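Local coordinates for protein beta-xylosidase (Uncultured organism, PDB 4MLG) that probably cleaves xylose from the non-reducing ends of xylo-oligosaccharides, as a calcium-containing beta-xylosidase of glycoside hydrolase family 43 with a beta-propeller fold, at residues 225-230 with 234-239; 247-252 with 256-261; 111-116 with 120-125; 86-91 with 95-100. All blocks are in the same frame, centred on the assembly; numbering follows the deposited sequence.

Interaction 1 (225-230 with 234-239); sequences SWMHYY and YYFSYS
Strands 225-230 and 234-239 run antiparallel at 158°, their axes 4.7 Å apart at closest approach, with W226-S237 and H228-Y235 as hydrogen-bonded pairs and M227-F236 and Y229-Y234 as non-hydrogen-bonded pairs. Four backbone bonds hold this hairpin, among them Y235 N to H228 O at 2.9 Å. On the face that carries H228 and Y235, Y235 CB lies over one face of the imidazole, 3.6 Å from its centroid. The rings are almost parallel, at 6°, yet displaced so far that little of one covers the other; with H228 CG between its backbone N and carbonyl carbon (chi1 77°), the imidazole is brought back above the neighbouring strand. Beyond it, Y230 O lies at the edge of the Y235 ring and Y230 CB touches Y235 CE2; the Y235 hydroxyl bonds to G314 O. On the other face Y229 turns an edge into the face of Y234, a T-shaped pair with centroids 5.0 Å apart. SD of M227 sits at the edge of the same Y234 ring, a Met-aromatic contact, while M227 CE reaches F236 CD1 at 3.6 Å. The nearest atom of the W226 side chain is about 4 Å from the bound calcium ion, and W226 NE1 bonds to I277 O. Strand 246-251 continues the sheet beyond 234-239, F258 of strand 258-265 covers M227 and Y234, and strand 276-280 packs against W226, H228 and S237.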
# COMPACT_ATOMS: atom_id res chain seq x y z
N SER A 225 -18.14 9.04 6.95
CA SER A 225 -19.17 8.01 7.02
C SER A 225 -19.61 7.76 8.46
O SER A 225 -18.78 7.71 9.37
CB SER A 225 -18.67 6.70 6.41
OG SER A 225 -18.58 6.79 5.00
N TRP A 226 -20.91 7.61 8.67
CA TRP A 226 -21.45 7.24 9.97
C TRP A 226 -22.76 6.48 9.83
O TRP A 226 -23.55 6.76 8.92
CB TRP A 226 -21.64 8.47 10.86
CG TRP A 226 -22.03 8.12 12.27
CD1 TRP A 226 -23.29 8.07 12.78
CD2 TRP A 226 -21.14 7.77 13.34
NE1 TRP A 226 -23.25 7.71 14.11
CE2 TRP A 226 -21.94 7.52 14.47
CE3 TRP A 226 -19.75 7.65 13.45
CZ2 TRP A 226 -21.39 7.15 15.70
CZ3 TRP A 226 -19.21 7.28 14.67
CH2 TRP A 226 -20.03 7.04 15.78
N MET A 227 -22.99 5.52 10.72
CA MET A 227 -24.17 4.67 10.65
C MET A 227 -24.78 4.49 12.03
O MET A 227 -24.09 4.15 12.99
CB MET A 227 -23.80 3.30 10.08
CG MET A 227 -24.96 2.33 9.98
SD MET A 227 -26.05 2.69 8.59
CE MET A 227 -24.94 2.42 7.21
N HIS A 228 -26.09 4.71 12.14
CA HIS A 228 -26.81 4.43 13.38
C HIS A 228 -28.19 3.85 13.11
O HIS A 228 -28.63 3.75 11.96
CB HIS A 228 -26.88 5.67 14.28
CG HIS A 228 -27.90 6.68 13.86
ND1 HIS A 228 -27.58 7.77 13.08
CD2 HIS A 228 -29.22 6.78 14.12
CE1 HIS A 228 -28.66 8.50 12.88
NE2 HIS A 228 -29.68 7.91 13.49
N TYR A 229 -28.89 3.47 14.18
CA TYR A 229 -30.14 2.74 14.06
C TYR A 229 -31.22 3.34 14.96
O TYR A 229 -31.04 3.45 16.17
CB TYR A 229 -29.91 1.27 14.43
CG TYR A 229 -31.01 0.33 14.03
CD1 TYR A 229 -31.16 -0.08 12.72
CD2 TYR A 229 -31.89 -0.18 14.98
CE1 TYR A 229 -32.17 -0.96 12.35
CE2 TYR A 229 -32.90 -1.05 14.63
CZ TYR A 229 -33.04 -1.44 13.31
OH TYR A 229 -34.04 -2.31 12.96
N TYR A 230 -32.33 3.74 14.35
CA TYR A 230 -33.43 4.35 15.09
C TYR A 230 -34.79 3.94 14.54
O TYR A 230 -35.05 4.04 13.34
CB TYR A 230 -33.30 5.88 15.08
CG TYR A 230 -34.57 6.61 15.48
CD1 TYR A 230 -34.93 6.75 16.81
CD2 TYR A 230 -35.40 7.18 14.52
CE1 TYR A 230 -36.08 7.42 17.18
CE2 TYR A 230 -36.55 7.85 14.87
CZ TYR A 230 -36.89 7.96 16.20
OH TYR A 230 -38.04 8.63 16.56
N TYR A 234 -32.26 2.12 9.34
CA TYR A 234 -30.85 2.48 9.27
C TYR A 234 -30.67 3.92 8.81
O TYR A 234 -31.42 4.42 7.98
CB TYR A 234 -30.09 1.54 8.32
CG TYR A 234 -29.83 0.16 8.89
CD1 TYR A 234 -28.62 -0.14 9.49
CD2 TYR A 234 -30.79 -0.84 8.81
CE1 TYR A 234 -28.38 -1.40 10.01
CE2 TYR A 234 -30.56 -2.10 9.32
CZ TYR A 234 -29.35 -2.38 9.92
OH TYR A 234 -29.11 -3.63 10.43
N TYR A 235 -29.66 4.59 9.37
CA TYR A 235 -29.36 5.97 8.99
C TYR A 235 -27.89 6.14 8.65
O TYR A 235 -27.04 6.16 9.54
CB TYR A 235 -29.75 6.93 10.11
CG TYR A 235 -31.24 7.08 10.34
CD1 TYR A 235 -31.96 8.08 9.70
CD2 TYR A 235 -31.92 6.23 11.20
CE1 TYR A 235 -33.32 8.22 9.91
CE2 TYR A 235 -33.28 6.36 11.41
CZ TYR A 235 -33.97 7.36 10.76
OH TYR A 235 -35.33 7.49 10.97
N PHE A 236 -27.58 6.25 7.36
CA PHE A 236 -26.22 6.51 6.93
C PHE A 236 -26.01 7.99 6.67
O PHE A 236 -26.49 8.53 5.67
CB PHE A 236 -25.88 5.70 5.68
CG PHE A 236 -24.49 5.93 5.17
CD1 PHE A 236 -23.40 5.31 5.77
CD2 PHE A 236 -24.26 6.77 4.09
CE1 PHE A 236 -22.11 5.52 5.31
CE2 PHE A 236 -22.98 6.98 3.62
CZ PHE A 236 -21.90 6.36 4.23
N SER A 237 -25.30 8.65 7.58
CA SER A 237 -25.01 10.07 7.43
C SER A 237 -23.56 10.28 6.99
O SER A 237 -22.72 9.39 7.16
CB SER A 237 -25.30 10.82 8.73
OG SER A 237 -24.57 10.26 9.81
N TYR A 238 -23.28 11.45 6.42
CA TYR A 238 -21.98 11.71 5.82
C TYR A 238 -21.77 13.19 5.54
O TYR A 238 -22.70 13.99 5.64
CB TYR A 238 -21.82 10.91 4.53
CG TYR A 238 -22.90 11.17 3.50
CD1 TYR A 238 -22.69 12.08 2.47
CD2 TYR A 238 -24.12 10.52 3.57
CE1 TYR A 238 -23.68 12.32 1.53
CE2 TYR A 238 -25.11 10.75 2.64
CZ TYR A 238 -24.88 11.66 1.62
OH TYR A 238 -25.86 11.90 0.69
N SER A 239 -20.54 13.55 5.16
CA SER A 239 -20.21 14.92 4.79
C SER A 239 -20.14 15.07 3.27
O SER A 239 -19.74 14.14 2.57
CB SER A 239 -18.87 15.33 5.41
OG SER A 239 -18.41 16.56 4.88

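Interaction 2 (247-252 with 256-261); sequences CYATGD and GPFTYR
R261 and T250 meet through a side-chain bond in which the arginine NE donates to T250 OG1 at 3.0 Å, the hydroxyl lying near the guanidinium edge but 25° out of its plane. The arginine chain crosses the threonine at about a right angle, and its bend at chi2 (-66°) turns the guanidinium back along its own strand, where T259 CG2 lies over one of its faces. Nearer the backbone, CB of R261 covers one face of the Y248 ring, 3.8 Å from the centroid, while R261 N donates to Y248 O. The tyrosine hydroxyl has its own partner in I316 N. Strands 246-251 and 258-265 thus form an antiparallel hairpin within a sheet of the family 43 beta-propeller, T250 and T259 being a hydrogen-bonded pair joined by both N-H...O bonds. F258 fills the other face of this hairpin. Its CB touches A249 CB at 3.6 Å, and with CG beside the backbone N (chi1 -81°) the ring slides under G251, whose CA stands over the ring face 4.0 Å from the centroid. Replacing F258 with an alanine would probably strip G251 CA of this aromatic cover and open a gap beside Y234 and L202, which also pack on this side chain. At the far end of the hairpin, CB of C247 meets Y260 CE1 at 3.8 Å, and the cysteine sulfur lies at the edge of that ring.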
# COMPACT_ATOMS: atom_id res chain seq x y z
N CYS A 247 -25.36 15.34 5.29
CA CYS A 247 -26.60 14.75 4.81
C CYS A 247 -26.82 13.38 5.44
O CYS A 247 -25.99 12.91 6.22
CB CYS A 247 -26.60 14.64 3.29
SG CYS A 247 -26.50 16.22 2.42
N TYR A 248 -27.94 12.74 5.10
CA TYR A 248 -28.21 11.40 5.60
C TYR A 248 -29.13 10.62 4.67
O TYR A 248 -29.95 11.20 3.95
CB TYR A 248 -28.81 11.45 7.01
CG TYR A 248 -30.27 11.80 7.07
CD1 TYR A 248 -31.24 10.83 7.29
CD2 TYR A 248 -30.70 13.12 6.90
CE1 TYR A 248 -32.58 11.15 7.34
CE2 TYR A 248 -32.04 13.45 6.95
CZ TYR A 248 -32.97 12.46 7.17
OH TYR A 248 -34.31 12.78 7.22
N ALA A 249 -28.99 9.30 4.69
CA ALA A 249 -29.81 8.42 3.87
C ALA A 249 -30.38 7.30 4.73
O ALA A 249 -30.00 7.14 5.89
CB ALA A 249 -28.99 7.85 2.73
N THR A 250 -31.31 6.52 4.17
CA THR A 250 -31.94 5.43 4.92
C THR A 250 -31.95 4.12 4.15
O THR A 250 -31.97 4.10 2.92
CB THR A 250 -33.37 5.79 5.35
OG1 THR A 250 -34.13 6.20 4.20
CG2 THR A 250 -33.37 6.91 6.38
N GLY A 251 -31.91 3.01 4.90
CA GLY A 251 -31.91 1.68 4.32
C GLY A 251 -32.42 0.66 5.31
O GLY A 251 -32.72 1.01 6.46
N ASP A 252 -32.52 -0.59 4.89
CA ASP A 252 -33.07 -1.64 5.75
C ASP A 252 -32.02 -2.68 6.15
O ASP A 252 -32.33 -3.63 6.88
CB ASP A 252 -34.27 -2.31 5.09
CG ASP A 252 -33.89 -3.09 3.84
OD1 ASP A 252 -32.89 -2.74 3.19
OD2 ASP A 252 -34.60 -4.06 3.51
N GLY A 256 -27.41 -3.13 1.81
CA GLY A 256 -28.36 -2.62 0.83
C GLY A 256 -28.30 -1.13 0.59
O GLY A 256 -27.95 -0.37 1.49
N PRO A 257 -28.63 -0.70 -0.64
CA PRO A 257 -28.55 0.70 -1.07
C PRO A 257 -29.28 1.64 -0.13
O PRO A 257 -30.35 1.30 0.38
CB PRO A 257 -29.24 0.68 -2.44
CG PRO A 257 -29.02 -0.70 -2.94
CD PRO A 257 -29.10 -1.58 -1.73
N PHE A 258 -28.70 2.81 0.10
CA PHE A 258 -29.32 3.82 0.95
C PHE A 258 -29.87 4.97 0.13
O PHE A 258 -29.19 5.51 -0.74
CB PHE A 258 -28.31 4.35 1.98
CG PHE A 258 -28.16 3.46 3.18
CD1 PHE A 258 -28.69 3.82 4.40
CD2 PHE A 258 -27.49 2.25 3.09
CE1 PHE A 258 -28.56 3.01 5.51
CE2 PHE A 258 -27.35 1.43 4.19
CZ PHE A 258 -27.89 1.80 5.40
N THR A 259 -31.13 5.33 0.39
CA THR A 259 -31.79 6.41 -0.33
C THR A 259 -31.65 7.73 0.41
O THR A 259 -32.02 7.84 1.58
CB THR A 259 -33.28 6.09 -0.55
OG1 THR A 259 -33.41 5.06 -1.53
CG2 THR A 259 -34.03 7.33 -1.01
N TYR A 260 -31.11 8.74 -0.28
CA TYR A 260 -30.96 10.09 0.27
C TYR A 260 -32.27 10.62 0.83
O TYR A 260 -33.34 10.38 0.27
CB TYR A 260 -30.43 11.04 -0.81
CG TYR A 260 -30.45 12.50 -0.41
CD1 TYR A 260 -29.40 13.06 0.30
CD2 TYR A 260 -31.52 13.33 -0.75
CE1 TYR A 260 -29.41 14.40 0.67
CE2 TYR A 260 -31.54 14.66 -0.38
CZ TYR A 260 -30.49 15.19 0.33
OH TYR A 260 -30.50 16.52 0.69
N ARG A 261 -32.18 11.35 1.94
CA ARG A 261 -33.36 11.89 2.60
C ARG A 261 -33.33 13.41 2.72
O ARG A 261 -34.25 14.09 2.27
CB ARG A 261 -33.55 11.24 3.97
CG ARG A 261 -34.02 9.80 3.91
CD ARG A 261 -35.42 9.73 3.32
NE ARG A 261 -35.79 8.38 2.91
CZ ARG A 261 -36.33 8.08 1.74
NH1 ARG A 261 -36.57 9.04 0.86
NH2 ARG A 261 -36.63 6.82 1.44

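Interaction 3 (111-116 with 120-125); sequences GVAISD and GPFIPQ
F122 and S115 pack together where strand 108-115 turns back into the short strand 123-124, a beta-hairpin at the outer edge of a four-stranded antiparallel sheet of the propeller. From its root, the F122 side chain first sets CB against the methyl of A113, 3.6 Å from A113 CB. CG comes next, under S115 CB. At the ring edge F122 CD1 approaches A113 O at 3.5 Å; F122 CE1 lies beneath S115 CB at 3.7 Å, on the face side. The serine methylene stands over the ring face, 17° off the normal, a CH-pi contact that continues out to CZ. On the other edge CD2 turns toward M97 of strand 94-102, and V70 of strand 64-72 also touches the side chain. The S115 hydroxyl is used differently, bonding to R117 O within the turn. The I114-I123 pair is held by both backbone bonds, I123 N to I114 O at 2.8 Å and I114 N to I123 O at 2.9 Å. Past P124, which packs beside A113, Q125 N donates to V112 O. The same V112 oxygen also accepts from a water, which in turn donates to Q125 O at 2.6 Å.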
# COMPACT_ATOMS: atom_id res chain seq x y z
N GLY A 111 -5.23 1.19 10.47
CA GLY A 111 -4.61 0.34 11.47
C GLY A 111 -5.52 0.06 12.65
O GLY A 111 -6.55 0.72 12.82
N VAL A 112 -5.13 -0.91 13.48
CA VAL A 112 -5.92 -1.29 14.64
C VAL A 112 -5.13 -1.10 15.94
O VAL A 112 -3.99 -1.55 16.05
CB VAL A 112 -6.39 -2.75 14.54
CG1 VAL A 112 -7.15 -3.15 15.80
CG2 VAL A 112 -7.26 -2.94 13.31
N ALA A 113 -5.75 -0.44 16.91
CA ALA A 113 -5.17 -0.30 18.24
C ALA A 113 -6.14 -0.87 19.28
O ALA A 113 -7.34 -0.62 19.21
CB ALA A 113 -4.87 1.16 18.53
N ILE A 114 -5.61 -1.64 20.22
CA ILE A 114 -6.44 -2.38 21.17
C ILE A 114 -6.24 -1.93 22.62
O ILE A 114 -5.12 -1.60 23.02
CB ILE A 114 -6.16 -3.90 21.07
CG1 ILE A 114 -6.12 -4.34 19.60
CG2 ILE A 114 -7.20 -4.69 21.84
CD1 ILE A 114 -5.87 -5.82 19.42
N SER A 115 -7.32 -1.91 23.39
CA SER A 115 -7.26 -1.59 24.81
C SER A 115 -8.26 -2.42 25.61
O SER A 115 -9.24 -2.92 25.05
CB SER A 115 -7.53 -0.10 25.04
OG SER A 115 -7.51 0.22 26.42
N ASP A 116 -8.02 -2.58 26.90
CA ASP A 116 -8.90 -3.35 27.77
C ASP A 116 -10.03 -2.49 28.34
O ASP A 116 -11.01 -3.01 28.86
CB ASP A 116 -8.12 -4.00 28.91
CG ASP A 116 -7.26 -5.16 28.43
OD1 ASP A 116 -7.74 -5.95 27.59
OD2 ASP A 116 -6.11 -5.29 28.91
N GLY A 120 -8.52 3.75 28.36
CA GLY A 120 -7.15 3.32 28.57
C GLY A 120 -6.30 3.43 27.33
O GLY A 120 -6.82 3.59 26.22
N PRO A 121 -4.97 3.34 27.49
CA PRO A 121 -4.02 3.45 26.38
C PRO A 121 -4.22 2.34 25.35
O PRO A 121 -4.36 1.17 25.72
CB PRO A 121 -2.66 3.31 27.07
CG PRO A 121 -2.94 2.60 28.35
CD PRO A 121 -4.29 3.08 28.78
N PHE A 122 -4.22 2.71 24.08
CA PHE A 122 -4.42 1.75 23.00
C PHE A 122 -3.09 1.30 22.41
O PHE A 122 -2.27 2.13 22.01
CB PHE A 122 -5.30 2.35 21.90
CG PHE A 122 -6.74 2.54 22.31
CD1 PHE A 122 -7.71 1.64 21.92
CD2 PHE A 122 -7.12 3.63 23.08
CE1 PHE A 122 -9.03 1.82 22.29
CE2 PHE A 122 -8.43 3.81 23.46
CZ PHE A 122 -9.39 2.90 23.06
N ILE A 123 -2.87 -0.01 22.35
CA ILE A 123 -1.66 -0.56 21.76
C ILE A 123 -1.91 -0.96 20.31
O ILE A 123 -2.74 -1.83 20.03
CB ILE A 123 -1.15 -1.78 22.56
CG1 ILE A 123 -0.88 -1.39 24.01
CG2 ILE A 123 0.10 -2.34 21.91
CD1 ILE A 123 -0.36 -2.52 24.86
N PRO A 124 -1.19 -0.31 19.38
CA PRO A 124 -1.40 -0.52 17.94
C PRO A 124 -0.77 -1.81 17.44
O PRO A 124 0.22 -2.27 17.99
CB PRO A 124 -0.68 0.68 17.32
CG PRO A 124 0.42 0.98 18.28
CD PRO A 124 -0.13 0.67 19.65
N GLN A 125 -1.35 -2.38 16.39
CA GLN A 125 -0.75 -3.51 15.71
C GLN A 125 0.44 -3.01 14.91
O GLN A 125 0.53 -1.82 14.61
CB GLN A 125 -1.76 -4.19 14.79
CG GLN A 125 -2.97 -4.76 15.51
CD GLN A 125 -2.62 -5.92 16.42
OE1 GLN A 125 -2.23 -5.72 17.57
NE2 GLN A 125 -2.77 -7.14 15.92
O HOH W 1 -1.66 -0.56 14.01

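Interaction 4 (86-91 with 95-100); sequences SDVAFR and YYMYFP
F90 lays its CD1 over the centre of the Y95 ring, 3.3 Å from Y95 CZ, with the two ring planes inclined at 43°. Different first torsions bring this about: CG of F90 extends away from its backbone N (chi1 178°), whereas CG of Y95 stays beside its own N (chi1 -64°), turning the tyrosine back across the F90 side chain. V88 CG1 closes on the root of Y95, at 4.2 Å from Y95 CB, and V88 CG2 touches CB and CE of M97, whose chain is extended until a bend at chi3. A leucine in place of Y95 would probably take the flat surface from under F90 and cost F21 its edge-to-face partner. On the other face, the edge of the Y96 ring approaches A89 O and R91 O. D87 carries its carboxylate away from the partner strand; OD1 accepts from V88 N and is hydrogen-bonded to H19 NE2, and OD2 to I139 N. The backbones pair through D87-Y98 and A89-Y96, with Y98 N to D87 O at 2.8 Å. Strand 94-102 is flanked on its far side by strand 108-115, while Y51 of strand 50-56 packs on S86 and M97, and Y147 of strand 147-151 on A89 and R91.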
# COMPACT_ATOMS: atom_id res chain seq x y z
N SER A 86 -10.74 8.74 13.41
CA SER A 86 -10.78 7.34 13.86
C SER A 86 -12.15 6.96 14.43
O SER A 86 -13.03 7.81 14.56
CB SER A 86 -9.70 7.10 14.91
OG SER A 86 -9.88 7.95 16.03
N ASP A 87 -12.31 5.69 14.77
CA ASP A 87 -13.54 5.20 15.39
C ASP A 87 -13.24 3.97 16.26
O ASP A 87 -12.25 3.27 16.04
CB ASP A 87 -14.59 4.87 14.33
CG ASP A 87 -15.97 4.62 14.93
OD1 ASP A 87 -16.17 4.94 16.12
OD2 ASP A 87 -16.85 4.10 14.21
N VAL A 88 -14.10 3.73 17.25
CA VAL A 88 -13.86 2.67 18.23
C VAL A 88 -15.06 1.72 18.32
O VAL A 88 -16.21 2.15 18.23
CB VAL A 88 -13.56 3.26 19.62
CG1 VAL A 88 -13.35 2.16 20.65
CG2 VAL A 88 -12.34 4.17 19.56
N ALA A 89 -14.78 0.42 18.49
CA ALA A 89 -15.83 -0.57 18.66
C ALA A 89 -15.51 -1.52 19.82
O ALA A 89 -14.35 -1.84 20.06
CB ALA A 89 -16.04 -1.36 17.39
N PHE A 90 -16.54 -1.97 20.52
CA PHE A 90 -16.37 -2.89 21.63
C PHE A 90 -16.80 -4.30 21.25
O PHE A 90 -17.95 -4.54 20.90
CB PHE A 90 -17.16 -2.41 22.85
CG PHE A 90 -17.08 -3.34 24.03
CD1 PHE A 90 -15.90 -3.46 24.75
CD2 PHE A 90 -18.17 -4.09 24.41
CE1 PHE A 90 -15.82 -4.32 25.84
CE2 PHE A 90 -18.10 -4.95 25.50
CZ PHE A 90 -16.92 -5.06 26.21
N ARG A 91 -15.86 -5.24 21.33
CA ARG A 91 -16.14 -6.64 21.03
C ARG A 91 -15.16 -7.55 21.75
O ARG A 91 -13.99 -7.20 21.93
CB ARG A 91 -16.09 -6.89 19.52
CG ARG A 91 -16.58 -8.26 19.09
CD ARG A 91 -16.55 -8.41 17.58
NE ARG A 91 -17.22 -9.63 17.13
CZ ARG A 91 -17.43 -9.94 15.85
NH1 ARG A 91 -17.04 -9.11 14.89
NH2 ARG A 91 -18.05 -11.07 15.53
N TYR A 95 -11.65 -3.18 23.36
CA TYR A 95 -11.99 -2.03 22.54
C TYR A 95 -11.02 -1.88 21.37
O TYR A 95 -9.81 -1.75 21.57
CB TYR A 95 -12.01 -0.75 23.39
CG TYR A 95 -13.07 -0.74 24.47
CD1 TYR A 95 -14.28 -0.09 24.27
CD2 TYR A 95 -12.87 -1.39 25.68
CE1 TYR A 95 -15.26 -0.07 25.25
CE2 TYR A 95 -13.84 -1.39 26.66
CZ TYR A 95 -15.03 -0.72 26.45
OH TYR A 95 -15.99 -0.72 27.43
N TYR A 96 -11.56 -1.91 20.16
CA TYR A 96 -10.74 -1.84 18.96
C TYR A 96 -10.82 -0.46 18.32
O TYR A 96 -11.88 -0.05 17.83
CB TYR A 96 -11.18 -2.90 17.95
CG TYR A 96 -10.99 -4.32 18.44
CD1 TYR A 96 -9.82 -5.02 18.17
CD2 TYR A 96 -11.98 -4.97 19.16
CE1 TYR A 96 -9.64 -6.31 18.61
CE2 TYR A 96 -11.81 -6.26 19.61
CZ TYR A 96 -10.63 -6.93 19.33
OH TYR A 96 -10.45 -8.22 19.77
N MET A 97 -9.70 0.26 18.32
CA MET A 97 -9.64 1.57 17.68
C MET A 97 -9.15 1.45 16.24
O MET A 97 -8.09 0.88 15.98
CB MET A 97 -8.72 2.51 18.46
CG MET A 97 -8.47 3.83 17.75
SD MET A 97 -7.40 4.94 18.69
CE MET A 97 -8.39 5.22 20.15
N TYR A 98 -9.93 1.98 15.31
CA TYR A 98 -9.56 1.94 13.90
C TYR A 98 -9.16 3.32 13.41
O TYR A 98 -9.99 4.22 13.28
CB TYR A 98 -10.71 1.38 13.06
CG TYR A 98 -11.02 -0.07 13.34
CD1 TYR A 98 -10.50 -1.08 12.55
CD2 TYR A 98 -11.82 -0.43 14.42
CE1 TYR A 98 -10.77 -2.41 12.81
CE2 TYR A 98 -12.10 -1.76 14.69
CZ TYR A 98 -11.57 -2.74 13.88
OH TYR A 98 -11.85 -4.06 14.14
N PHE A 99 -7.87 3.49 13.13
CA PHE A 99 -7.32 4.78 12.74
C PHE A 99 -6.80 4.77 11.31
O PHE A 99 -6.19 3.79 10.87
CB PHE A 99 -6.21 5.20 13.70
CG PHE A 99 -5.07 4.22 13.77
CD1 PHE A 99 -3.97 4.35 12.93
CD2 PHE A 99 -5.09 3.19 14.69
CE1 PHE A 99 -2.92 3.45 13.00
CE2 PHE A 99 -4.04 2.29 14.77
CZ PHE A 99 -2.96 2.42 13.92
N PRO A 100 -7.05 5.86 10.57
CA PRO A 100 -6.47 6.05 9.24
C PRO A 100 -5.10 6.71 9.35
O PRO A 100 -4.89 7.56 10.22
CB PRO A 100 -7.47 7.00 8.58
CG PRO A 100 -8.00 7.81 9.70
CD PRO A 100 -7.99 6.93 10.92

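In the fold
From the N terminus, interaction 4 comes first, followed by interaction 3, then interaction 1 and finally interaction 2; each closes a short connection, with three residues between its segments. All four are local hairpins in series; none nests within or crosses another. Interactions 4 and 3 share one sheet, joined where A113 O meets M97 N, and their centres lie 8 Å apart. Interactions 1 and 2 are likewise coupled in another sheet, through F236 O and A249 N. The two pairs, probably in different propeller blades, meet near the calcium ion, where W226 CZ3 packs 4.0 Å from D87 OD2. Interactions 2 and 3 lie on opposite sides of the chain's centre, about 32 Å apart between centres.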